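Local coordinates for protein catalase A (Saccharomyces cerevisiae, PDB 1A4E) that breaks down hydrogen peroxide to water and oxygen at a buried heme, probably shielding the yeast cell from peroxide made by peroxisomal oxidases, at residues Ser199-Lys204 with Phe280-Val285; Phe277-Phe280 with Val285-Gln288; Phe353-Val358 with Asn377-Phe382. All coordinates share one frame; numbering follows the deposited sequence.

Interaction 1: residues Ser199-Lys204 with Phe280-Val285. With HEM (protoporphyrin IX containing Fe), chain I.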
loop_
_atom_site.group_PDB
_atom_site.type_symbol
_atom_site.label_atom_id
_atom_site.label_comp_id
_atom_site.label_asym_id
_atom_site.label_seq_id
_atom_site.Cartn_x
_atom_site.Cartn_y
_atom_site.Cartn_z
ATOM N N SER B 199 -25.702 -9.387 -20.368
ATOM C CA SER B 199 -24.776 -10.205 -19.604
ATOM C C SER B 199 -23.532 -10.580 -20.385
ATOM O O SER B 199 -22.455 -10.696 -19.808
ATOM C CB SER B 199 -25.464 -11.480 -19.130
ATOM O OG SER B 199 -25.896 -12.339 -20.173
ATOM N N GLY B 200 -23.678 -10.715 -21.714
ATOM C CA GLY B 200 -22.597 -11.112 -22.601
ATOM C C GLY B 200 -22.405 -12.619 -22.546
ATOM O O GLY B 200 -22.566 -13.331 -23.531
ATOM N N HIS B 201 -22.045 -13.088 -21.354
ATOM C CA HIS B 201 -21.862 -14.491 -21.082
ATOM C C HIS B 201 -23.185 -15.190 -20.798
ATOM O O HIS B 201 -24.224 -14.607 -20.489
ATOM C CB HIS B 201 -20.983 -14.702 -19.862
ATOM C CG HIS B 201 -19.691 -13.914 -19.822
ATOM N ND1 HIS B 201 -18.545 -14.142 -20.435
ATOM C CD2 HIS B 201 -19.535 -12.784 -19.064
ATOM C CE1 HIS B 201 -17.705 -13.205 -20.082
ATOM N NE2 HIS B 201 -18.307 -12.392 -19.258
ATOM N N THR B 202 -23.075 -16.510 -20.893
ATOM C CA THR B 202 -24.126 -17.416 -20.498
ATOM C C THR B 202 -23.900 -17.642 -19.003
ATOM O O THR B 202 -22.773 -17.858 -18.549
ATOM C CB THR B 202 -23.986 -18.739 -21.285
ATOM O OG1 THR B 202 -24.268 -18.460 -22.652
ATOM C CG2 THR B 202 -24.916 -19.813 -20.781
ATOM N N TYR B 203 -24.966 -17.524 -18.217
ATOM C CA TYR B 203 -24.914 -17.846 -16.804
ATOM C C TYR B 203 -25.797 -19.063 -16.575
ATOM O O TYR B 203 -26.496 -19.505 -17.481
ATOM C CB TYR B 203 -25.417 -16.663 -15.988
ATOM C CG TYR B 203 -24.399 -15.525 -15.893
ATOM C CD1 TYR B 203 -24.194 -14.631 -16.958
ATOM C CD2 TYR B 203 -23.680 -15.372 -14.704
ATOM C CE1 TYR B 203 -23.272 -13.590 -16.828
ATOM C CE2 TYR B 203 -22.758 -14.335 -14.570
ATOM C CZ TYR B 203 -22.557 -13.454 -15.631
ATOM O OH TYR B 203 -21.639 -12.433 -15.485
ATOM N N LYS B 204 -25.748 -19.680 -15.394
ATOM C CA LYS B 204 -26.604 -20.809 -15.089
ATOM C C LYS B 204 -27.488 -20.445 -13.918
ATOM O O LYS B 204 -26.991 -20.198 -12.824
ATOM C CB LYS B 204 -25.779 -22.049 -14.736
ATOM C CG LYS B 204 -25.071 -22.624 -15.963
ATOM C CD LYS B 204 -24.371 -23.935 -15.641
ATOM C CE LYS B 204 -23.139 -23.724 -14.773
ATOM N NZ LYS B 204 -22.548 -24.992 -14.385
ATOM N N PHE B 280 -20.675 -21.320 -24.408
ATOM C CA PHE B 280 -19.539 -20.801 -23.670
ATOM C C PHE B 280 -18.730 -19.791 -24.478
ATOM O O PHE B 280 -17.661 -19.359 -24.039
ATOM C CB PHE B 280 -18.642 -21.971 -23.261
ATOM C CG PHE B 280 -19.392 -23.062 -22.516
ATOM C CD1 PHE B 280 -20.305 -22.738 -21.504
ATOM C CD2 PHE B 280 -19.170 -24.397 -22.867
ATOM C CE1 PHE B 280 -20.997 -23.757 -20.839
ATOM C CE2 PHE B 280 -19.866 -25.406 -22.196
ATOM C CZ PHE B 280 -20.779 -25.090 -21.186
ATOM N N ASP B 281 -19.209 -19.410 -25.671
ATOM C CA ASP B 281 -18.501 -18.455 -26.494
ATOM C C ASP B 281 -19.142 -17.086 -26.393
ATOM O O ASP B 281 -20.273 -16.856 -26.819
ATOM C CB ASP B 281 -18.508 -18.919 -27.943
ATOM C CG ASP B 281 -17.653 -18.112 -28.925
ATOM O OD1 ASP B 281 -17.053 -17.101 -28.566
ATOM O OD2 ASP B 281 -17.578 -18.507 -30.082
ATOM N N LEU B 282 -18.315 -16.171 -25.883
ATOM C CA LEU B 282 -18.685 -14.781 -25.648
ATOM C C LEU B 282 -18.953 -14.001 -26.927
ATOM O O LEU B 282 -19.708 -13.029 -26.908
ATOM C CB LEU B 282 -17.573 -14.064 -24.901
ATOM C CG LEU B 282 -17.818 -13.134 -23.729
ATOM C CD1 LEU B 282 -16.501 -12.412 -23.534
ATOM C CD2 LEU B 282 -18.934 -12.127 -23.942
ATOM N N THR B 283 -18.338 -14.393 -28.049
ATOM C CA THR B 283 -18.523 -13.676 -29.302
ATOM C C THR B 283 -19.798 -14.061 -30.062
ATOM O O THR B 283 -20.062 -13.542 -31.144
ATOM C CB THR B 283 -17.270 -13.900 -30.164
ATOM O OG1 THR B 283 -17.252 -15.269 -30.516
ATOM C CG2 THR B 283 -15.980 -13.538 -29.433
ATOM N N LYS B 284 -20.651 -14.913 -29.488
ATOM C CA LYS B 284 -21.877 -15.360 -30.128
ATOM C C LYS B 284 -23.124 -14.918 -29.383
ATOM O O LYS B 284 -23.149 -14.920 -28.153
ATOM C CB LYS B 284 -21.924 -16.883 -30.214
ATOM C CG LYS B 284 -20.779 -17.582 -30.934
ATOM C CD LYS B 284 -20.782 -17.338 -32.436
ATOM C CE LYS B 284 -19.602 -18.072 -33.041
ATOM N NZ LYS B 284 -18.364 -17.425 -32.661
ATOM N N VAL B 285 -24.169 -14.533 -30.124
ATOM C CA VAL B 285 -25.469 -14.231 -29.547
ATOM C C VAL B 285 -26.417 -15.365 -29.904
ATOM O O VAL B 285 -26.230 -16.090 -30.879
ATOM C CB VAL B 285 -26.075 -12.903 -30.082
ATOM C CG1 VAL B 285 -25.132 -11.795 -29.683
ATOM C CG2 VAL B 285 -26.250 -12.883 -31.592
HETATM C CHA HEM I . -14.049 -3.728 -14.985
HETATM C CHB HEM I . -11.269 -7.575 -15.681
HETATM C CHC HEM I . -14.068 -8.908 -19.328
HETATM C CHD HEM I . -17.338 -5.672 -17.923
HETATM C C1A HEM I . -12.956 -4.576 -14.966
HETATM C C2A HEM I . -11.910 -4.523 -13.963
HETATM C C3A HEM I . -11.176 -5.654 -14.102
HETATM C C4A HEM I . -11.751 -6.377 -15.210
HETATM C CMA HEM I . -10.026 -6.137 -13.231
HETATM C CAA HEM I . -11.730 -3.446 -12.908
HETATM C CBA HEM I . -12.252 -3.962 -11.586
HETATM C CGA HEM I . -12.116 -3.000 -10.427
HETATM O O1A HEM I . -11.046 -2.442 -10.196
HETATM O O2A HEM I . -13.107 -2.828 -9.735
HETATM C C1B HEM I . -11.810 -8.292 -16.724
HETATM C C2B HEM I . -11.216 -9.490 -17.268
HETATM C C3B HEM I . -11.947 -9.825 -18.383
HETATM C C4B HEM I . -12.998 -8.820 -18.468
HETATM C CMB HEM I . -9.990 -10.166 -16.662
HETATM C CAB HEM I . -11.785 -10.872 -19.299
HETATM C CBB HEM I . -10.933 -12.065 -19.168
HETATM C C1C HEM I . -15.225 -8.159 -19.250
HETATM C C2C HEM I . -16.443 -8.488 -19.956
HETATM C C3C HEM I . -17.398 -7.618 -19.516
HETATM C C4C HEM I . -16.743 -6.755 -18.550
HETATM C CMC HEM I . -16.588 -9.638 -20.949
HETATM C CAC HEM I . -18.743 -7.577 -19.853
HETATM C CBC HEM I . -19.648 -8.686 -19.641
HETATM C C1D HEM I . -16.717 -4.840 -17.010
HETATM C C2D HEM I . -17.341 -3.701 -16.387
HETATM C C3D HEM I . -16.405 -3.145 -15.588
HETATM C C4D HEM I . -15.215 -3.944 -15.707
HETATM C CMD HEM I . -18.776 -3.224 -16.565
HETATM C CAD HEM I . -16.557 -1.881 -14.763
HETATM C CBD HEM I . -17.080 -2.102 -13.362
HETATM C CGD HEM I . -17.251 -0.769 -12.656
HETATM O O1D HEM I . -18.023 0.056 -13.123
HETATM O O2D HEM I . -16.605 -0.536 -11.642
HETATM N NA HEM I . -12.866 -5.737 -15.712
HETATM N NB HEM I . -12.914 -7.900 -17.444
HETATM N NC HEM I . -15.425 -7.128 -18.358
HETATM N ND HEM I . -15.414 -4.995 -16.577
HETATM FE FE HEM I . -14.139 -6.411 -17.051
#

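Interaction 2: residues Phe277-Phe280 with Val285-Gln288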
loop_
_atom_site.group_PDB
_atom_site.type_symbol
_atom_site.label_atom_id
_atom_site.label_comp_id
_atom_site.label_asym_id
_atom_site.label_seq_id
_atom_site.Cartn_x
_atom_site.Cartn_y
_atom_site.Cartn_z
ATOM N N PHE B 277 -22.963 -23.360 -32.559
ATOM C CA PHE B 277 -21.854 -22.751 -31.836
ATOM C C PHE B 277 -21.961 -23.085 -30.346
ATOM O O PHE B 277 -22.906 -23.730 -29.885
ATOM C CB PHE B 277 -21.863 -21.215 -32.045
ATOM C CG PHE B 277 -23.172 -20.502 -31.703
ATOM C CD1 PHE B 277 -23.498 -20.198 -30.377
ATOM C CD2 PHE B 277 -24.058 -20.173 -32.726
ATOM C CE1 PHE B 277 -24.706 -19.573 -30.083
ATOM C CE2 PHE B 277 -25.267 -19.545 -32.421
ATOM C CZ PHE B 277 -25.595 -19.244 -31.103
ATOM N N SER B 278 -20.987 -22.615 -29.566
ATOM C CA SER B 278 -20.936 -22.902 -28.142
ATOM C C SER B 278 -21.663 -21.863 -27.285
ATOM O O SER B 278 -21.640 -20.660 -27.575
ATOM C CB SER B 278 -19.454 -23.003 -27.741
ATOM O OG SER B 278 -19.255 -23.516 -26.431
ATOM N N VAL B 279 -22.356 -22.336 -26.234
ATOM C CA VAL B 279 -22.963 -21.437 -25.253
ATOM C C VAL B 279 -21.895 -20.771 -24.390
ATOM O O VAL B 279 -22.167 -19.781 -23.719
ATOM C CB VAL B 279 -23.954 -22.149 -24.274
ATOM C CG1 VAL B 279 -25.247 -22.374 -25.033
ATOM C CG2 VAL B 279 -23.389 -23.456 -23.709
ATOM N N PHE B 280 -20.675 -21.320 -24.408
ATOM C CA PHE B 280 -19.539 -20.801 -23.670
ATOM C C PHE B 280 -18.730 -19.791 -24.478
ATOM O O PHE B 280 -17.661 -19.359 -24.039
ATOM C CB PHE B 280 -18.642 -21.971 -23.261
ATOM C CG PHE B 280 -19.392 -23.062 -22.516
ATOM C CD1 PHE B 280 -20.305 -22.738 -21.504
ATOM C CD2 PHE B 280 -19.170 -24.397 -22.867
ATOM C CE1 PHE B 280 -20.997 -23.757 -20.839
ATOM C CE2 PHE B 280 -19.866 -25.406 -22.196
ATOM C CZ PHE B 280 -20.779 -25.090 -21.186
ATOM N N VAL B 285 -24.169 -14.533 -30.124
ATOM C CA VAL B 285 -25.469 -14.231 -29.547
ATOM C C VAL B 285 -26.417 -15.365 -29.904
ATOM O O VAL B 285 -26.230 -16.090 -30.879
ATOM C CB VAL B 285 -26.075 -12.903 -30.082
ATOM C CG1 VAL B 285 -25.132 -11.795 -29.683
ATOM C CG2 VAL B 285 -26.250 -12.883 -31.592
ATOM N N TRP B 286 -27.415 -15.544 -29.050
ATOM C CA TRP B 286 -28.468 -16.527 -29.235
ATOM C C TRP B 286 -29.589 -15.886 -30.045
ATOM O O TRP B 286 -29.992 -14.752 -29.757
ATOM C CB TRP B 286 -29.044 -16.984 -27.893
ATOM C CG TRP B 286 -28.097 -17.677 -26.915
ATOM C CD1 TRP B 286 -26.790 -18.006 -27.207
ATOM C CD2 TRP B 286 -28.461 -18.052 -25.651
ATOM N NE1 TRP B 286 -26.332 -18.584 -26.126
ATOM C CE2 TRP B 286 -27.278 -18.636 -25.178
ATOM C CE3 TRP B 286 -29.599 -17.985 -24.845
ATOM C CZ2 TRP B 286 -27.220 -19.165 -23.891
ATOM C CZ3 TRP B 286 -29.543 -18.516 -23.555
ATOM C CH2 TRP B 286 -28.363 -19.102 -23.087
ATOM N N PRO B 287 -30.132 -16.561 -31.065
ATOM C CA PRO B 287 -31.213 -16.047 -31.918
ATOM C C PRO B 287 -32.505 -15.843 -31.131
ATOM O O PRO B 287 -32.911 -16.707 -30.349
ATOM C CB PRO B 287 -31.340 -17.087 -33.008
ATOM C CG PRO B 287 -30.080 -17.927 -32.907
ATOM C CD PRO B 287 -29.804 -17.938 -31.415
ATOM N N GLN B 288 -33.143 -14.680 -31.283
ATOM C CA GLN B 288 -34.375 -14.403 -30.550
ATOM C C GLN B 288 -35.651 -15.032 -31.103
ATOM O O GLN B 288 -36.680 -15.041 -30.423
ATOM C CB GLN B 288 -34.569 -12.896 -30.446
ATOM C CG GLN B 288 -33.557 -12.337 -29.466
ATOM C CD GLN B 288 -33.636 -10.839 -29.268
ATOM O OE1 GLN B 288 -34.684 -10.206 -29.398
ATOM N NE2 GLN B 288 -32.499 -10.249 -28.923
HETATM O O HOH W 1 -23.372 -18.365 -26.918
#

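Interaction 3: residues Phe353-Val358 with Asn377-Phe382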
loop_
_atom_site.group_PDB
_atom_site.type_symbol
_atom_site.label_atom_id
_atom_site.label_comp_id
_atom_site.label_asym_id
_atom_site.label_seq_id
_atom_site.Cartn_x
_atom_site.Cartn_y
_atom_site.Cartn_z
ATOM N N PHE B 353 -12.067 -3.854 1.620
ATOM C CA PHE B 353 -12.916 -3.069 0.722
ATOM C C PHE B 353 -14.408 -3.292 0.942
ATOM O O PHE B 353 -15.207 -2.380 0.756
ATOM C CB PHE B 353 -12.592 -3.387 -0.747
ATOM C CG PHE B 353 -12.893 -4.810 -1.204
ATOM C CD1 PHE B 353 -11.943 -5.824 -1.018
ATOM C CD2 PHE B 353 -14.127 -5.113 -1.802
ATOM C CE1 PHE B 353 -12.228 -7.128 -1.431
ATOM C CE2 PHE B 353 -14.400 -6.420 -2.209
ATOM C CZ PHE B 353 -13.454 -7.430 -2.024
ATOM N N HIS B 354 -14.777 -4.512 1.366
ATOM C CA HIS B 354 -16.163 -4.877 1.635
ATOM C C HIS B 354 -16.768 -4.173 2.838
ATOM O O HIS B 354 -17.971 -4.249 3.066
ATOM C CB HIS B 354 -16.276 -6.389 1.832
ATOM C CG HIS B 354 -15.360 -6.965 2.902
ATOM N ND1 HIS B 354 -14.036 -7.073 2.862
ATOM C CD2 HIS B 354 -15.798 -7.488 4.100
ATOM C CE1 HIS B 354 -13.656 -7.639 3.982
ATOM N NE2 HIS B 354 -14.721 -7.886 4.716
ATOM N N GLN B 355 -15.926 -3.486 3.616
ATOM C CA GLN B 355 -16.382 -2.690 4.743
ATOM C C GLN B 355 -16.702 -1.251 4.356
ATOM O O GLN B 355 -17.295 -0.528 5.158
ATOM C CB GLN B 355 -15.331 -2.702 5.846
ATOM C CG GLN B 355 -15.191 -4.095 6.447
ATOM C CD GLN B 355 -14.434 -4.115 7.758
ATOM O OE1 GLN B 355 -14.341 -3.110 8.463
ATOM N NE2 GLN B 355 -13.895 -5.275 8.126
ATOM N N ILE B 356 -16.326 -0.819 3.136
ATOM C CA ILE B 356 -16.697 0.498 2.612
ATOM C C ILE B 356 -18.217 0.466 2.426
ATOM O O ILE B 356 -18.705 -0.505 1.839
ATOM C CB ILE B 356 -15.999 0.772 1.253
ATOM C CG1 ILE B 356 -14.488 0.783 1.411
ATOM C CG2 ILE B 356 -16.457 2.118 0.713
ATOM C CD1 ILE B 356 -13.719 0.957 0.090
ATOM N N PRO B 357 -18.998 1.442 2.943
ATOM C CA PRO B 357 -20.461 1.445 2.950
ATOM C C PRO B 357 -21.196 0.983 1.688
ATOM O O PRO B 357 -22.080 0.131 1.784
ATOM C CB PRO B 357 -20.779 2.867 3.353
ATOM C CG PRO B 357 -19.723 3.126 4.388
ATOM C CD PRO B 357 -18.489 2.581 3.703
ATOM N N VAL B 358 -20.820 1.469 0.493
ATOM C CA VAL B 358 -21.455 1.030 -0.749
ATOM C C VAL B 358 -21.166 -0.416 -1.115
ATOM O O VAL B 358 -21.938 -1.002 -1.867
ATOM C CB VAL B 358 -21.051 1.897 -1.985
ATOM C CG1 VAL B 358 -21.846 3.170 -1.874
ATOM C CG2 VAL B 358 -19.548 2.184 -2.079
ATOM N N ASN B 377 -9.646 -2.219 9.365
ATOM C CA ASN B 377 -10.772 -3.045 9.775
ATOM C C ASN B 377 -11.523 -2.157 10.762
ATOM O O ASN B 377 -11.162 -2.002 11.927
ATOM C CB ASN B 377 -10.271 -4.318 10.447
ATOM C CG ASN B 377 -11.374 -5.333 10.678
ATOM O OD1 ASN B 377 -12.433 -5.029 11.225
ATOM N ND2 ASN B 377 -11.150 -6.578 10.262
ATOM N N VAL B 378 -12.572 -1.533 10.235
ATOM C CA VAL B 378 -13.335 -0.526 10.958
ATOM C C VAL B 378 -14.668 -0.964 11.527
ATOM O O VAL B 378 -15.286 -0.163 12.228
ATOM C CB VAL B 378 -13.585 0.716 10.046
ATOM C CG1 VAL B 378 -12.251 1.362 9.710
ATOM C CG2 VAL B 378 -14.300 0.321 8.755
ATOM N N ASN B 379 -15.156 -2.182 11.274
ATOM C CA ASN B 379 -16.473 -2.559 11.776
ATOM C C ASN B 379 -16.458 -3.275 13.118
ATOM O O ASN B 379 -17.483 -3.803 13.544
ATOM C CB ASN B 379 -17.195 -3.439 10.741
ATOM C CG ASN B 379 -16.603 -4.824 10.516
ATOM O OD1 ASN B 379 -15.596 -5.213 11.110
ATOM N ND2 ASN B 379 -17.214 -5.611 9.635
ATOM N N GLY B 380 -15.310 -3.316 13.801
ATOM C CA GLY B 380 -15.206 -3.964 15.101
ATOM C C GLY B 380 -14.502 -5.315 15.060
ATOM O O GLY B 380 -14.196 -5.867 16.120
ATOM N N ASN B 381 -14.249 -5.874 13.860
ATOM C CA ASN B 381 -13.582 -7.161 13.657
ATOM C C ASN B 381 -14.192 -8.324 14.454
ATOM O O ASN B 381 -13.518 -9.237 14.930
ATOM C CB ASN B 381 -12.093 -6.971 13.993
ATOM C CG ASN B 381 -11.190 -8.063 13.451
ATOM O OD1 ASN B 381 -11.534 -8.792 12.526
ATOM N ND2 ASN B 381 -9.996 -8.213 14.011
ATOM N N PHE B 382 -15.526 -8.272 14.575
ATOM C CA PHE B 382 -16.370 -9.218 15.311
ATOM C C PHE B 382 -16.052 -9.367 16.792
ATOM O O PHE B 382 -16.460 -10.336 17.430
ATOM C CB PHE B 382 -16.325 -10.616 14.649
ATOM C CG PHE B 382 -16.799 -10.605 13.207
ATOM C CD1 PHE B 382 -17.995 -9.962 12.860
ATOM C CD2 PHE B 382 -16.011 -11.208 12.226
ATOM C CE1 PHE B 382 -18.397 -9.918 11.527
ATOM C CE2 PHE B 382 -16.423 -11.160 10.895
ATOM C CZ PHE B 382 -17.609 -10.518 10.549
#

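Interaction 1: residues Ser199-Lys204 with Phe280-Val285
L282 lays CD2 over one face of the H201 imidazole, and the two side chains together back onto the heme. CG of L282 is 3.5 Å from H201 ND1, while CD1 passes beside H201 CE1 and goes on to the heme methyl CMC, 3.8 Å away. The branch CD2 also reaches the backbone of G200 and sits 3.8 Å from its carbonyl carbon; a glycine here leaves the methyl room to lie close to the main chain. H201 holds its ring beside its own backbone N (chi1 -49°), which brings NE2 to 3.7 Å from the same methyl CMC. No hydrogen bond crosses between 199-204 and 280-285: the contact is van der Waals packing at the heme rim, and S199, H201 and L282 all belong to the heme pocket. Polar bonds within each segment probably help brace the backbone. S199 OG bonds to H201 O at 2.8 Å, in the carbonyl plane. In the type I turn 281-284, T283 N and OG1 both reach D281 OD1 from one face of the carboxylate; the bond from N makes an Asx turn. K284 NZ closes a salt bridge to D281 OD2 at 2.9 Å; R137 pairs with that same oxygen, and D428 with K284. H201 ND1 is bonded to D331, just ahead of helix 332-348, whose V333 touches both H201 and L282. Both side chains thus meet that helix as well as the heme, where the chain leads into strand 203-206, paired with strands 212-221 and 326-328.

Interaction 2: residues Phe277-Phe280 with Val285-Gln288
F277 sets the end of its ring against the V285 carbonyl oxygen and the side chains of W286 and P287, and the first two of these make the close-fitting part of the contact. Its CZ lies 3.2 Å from V285 O, while CE1 reaches W286 CD1 at 3.9 Å, the indole carbon meeting the phenyl ring at its edge, in plane. The ring gets there because F277 CG stands between its backbone N and carbonyl carbon (chi1 54°), a torsion that sends the phenyl toward 285-287. F277 and W286 run at about a right angle to each other. Further along the indole, V279 CG1 packs against the benzo part, 3.9 Å from W286 CZ2, so two apolar residues of 277-280 grip the tryptophan at separate points. The P287 end is looser: CD comes no nearer than 4.4 Å to F277 CZ, and the proline itself is exposed. No direct hydrogen bond joins 277-280 to 285-288. A water bridges the polar atoms, lying 2.9 Å from S278 O and weakly accepting from W286 NE1, which gives the buried indole N-H a partner between the two arms. F280 extends to H28 of a second subunit. The contact draws together two arms within the loop between helix 269-274 and strand 294-303, around the turn that follows F280. W286 packs its indole onto the sheet, against Y214 and Q216 of strand 212-221 and M267 of strand 259-267, and V279 also reaches M267. The loop is therefore laid across these two neighbouring antiparallel strands.

Interaction 3: residues Phe353-Val358 with Asn377-Phe382
Q355 sets CG beside its backbone N (chi1 -67°) and runs on extended, carrying its amide out from the 3-10 turn 353-355 to the 377-379 backbone. N379 meets it with CG placed between its own N and carbonyl carbon (chi1 68°), which folds the asparagine amide over the glutamine amide. These two amides stack with their planes 22° apart, Q355 CD lying 3.6 Å from N379 CG. Both ends of the glutamine amide are used. OE1 accepts from V378 N at 3.0 Å, the donor tilted from the carbonyl plane, and from N379 N; both bonds are bent, and the one from N379 N is weak. NE2 gives a weak but fairly straight bond to N377 OD1 at 3.4 Å; the amide planes of that pair stand nearly perpendicular. V378 CG2 lies against OE1. Beyond the stack, N379 OD1 accepts from N381 N at 3.1 Å in an Asx turn, and N377 ND2 is bonded to D373 O. A third subunit joins here: its Q314 donates to N377 O, its N307 accepts from N381, and its V378 packs on V378. The contact lies away from the heme. Between the two segments the bonds join neutral groups: one amide bridges two successive backbone N-H groups and an asparagine oxygen, which probably helps hold an irregular loop in shape at a subunit interface.

In the fold
From the N terminus, interaction 1 closes the longest loop: 199-204, leading into strand 203-206, meets 280-285 after 75 residues that include strands 212-221 and 259-267. Interaction 2 closes a tight local loop, 277-280 on 285-288, at the far end of that span. The two overlap rather than nest, sharing F280 and V285, and they touch directly: T202 OG1 of interaction 1 hydrogen-bonds V279 O of interaction 2. Together they bind the loop before strand 294-303 to sheet and heme pocket. Interaction 3 follows in series, closing an 18-residue loop between helix 332-348 and strand 411-418, its centre about 34 Å from that of interaction 1.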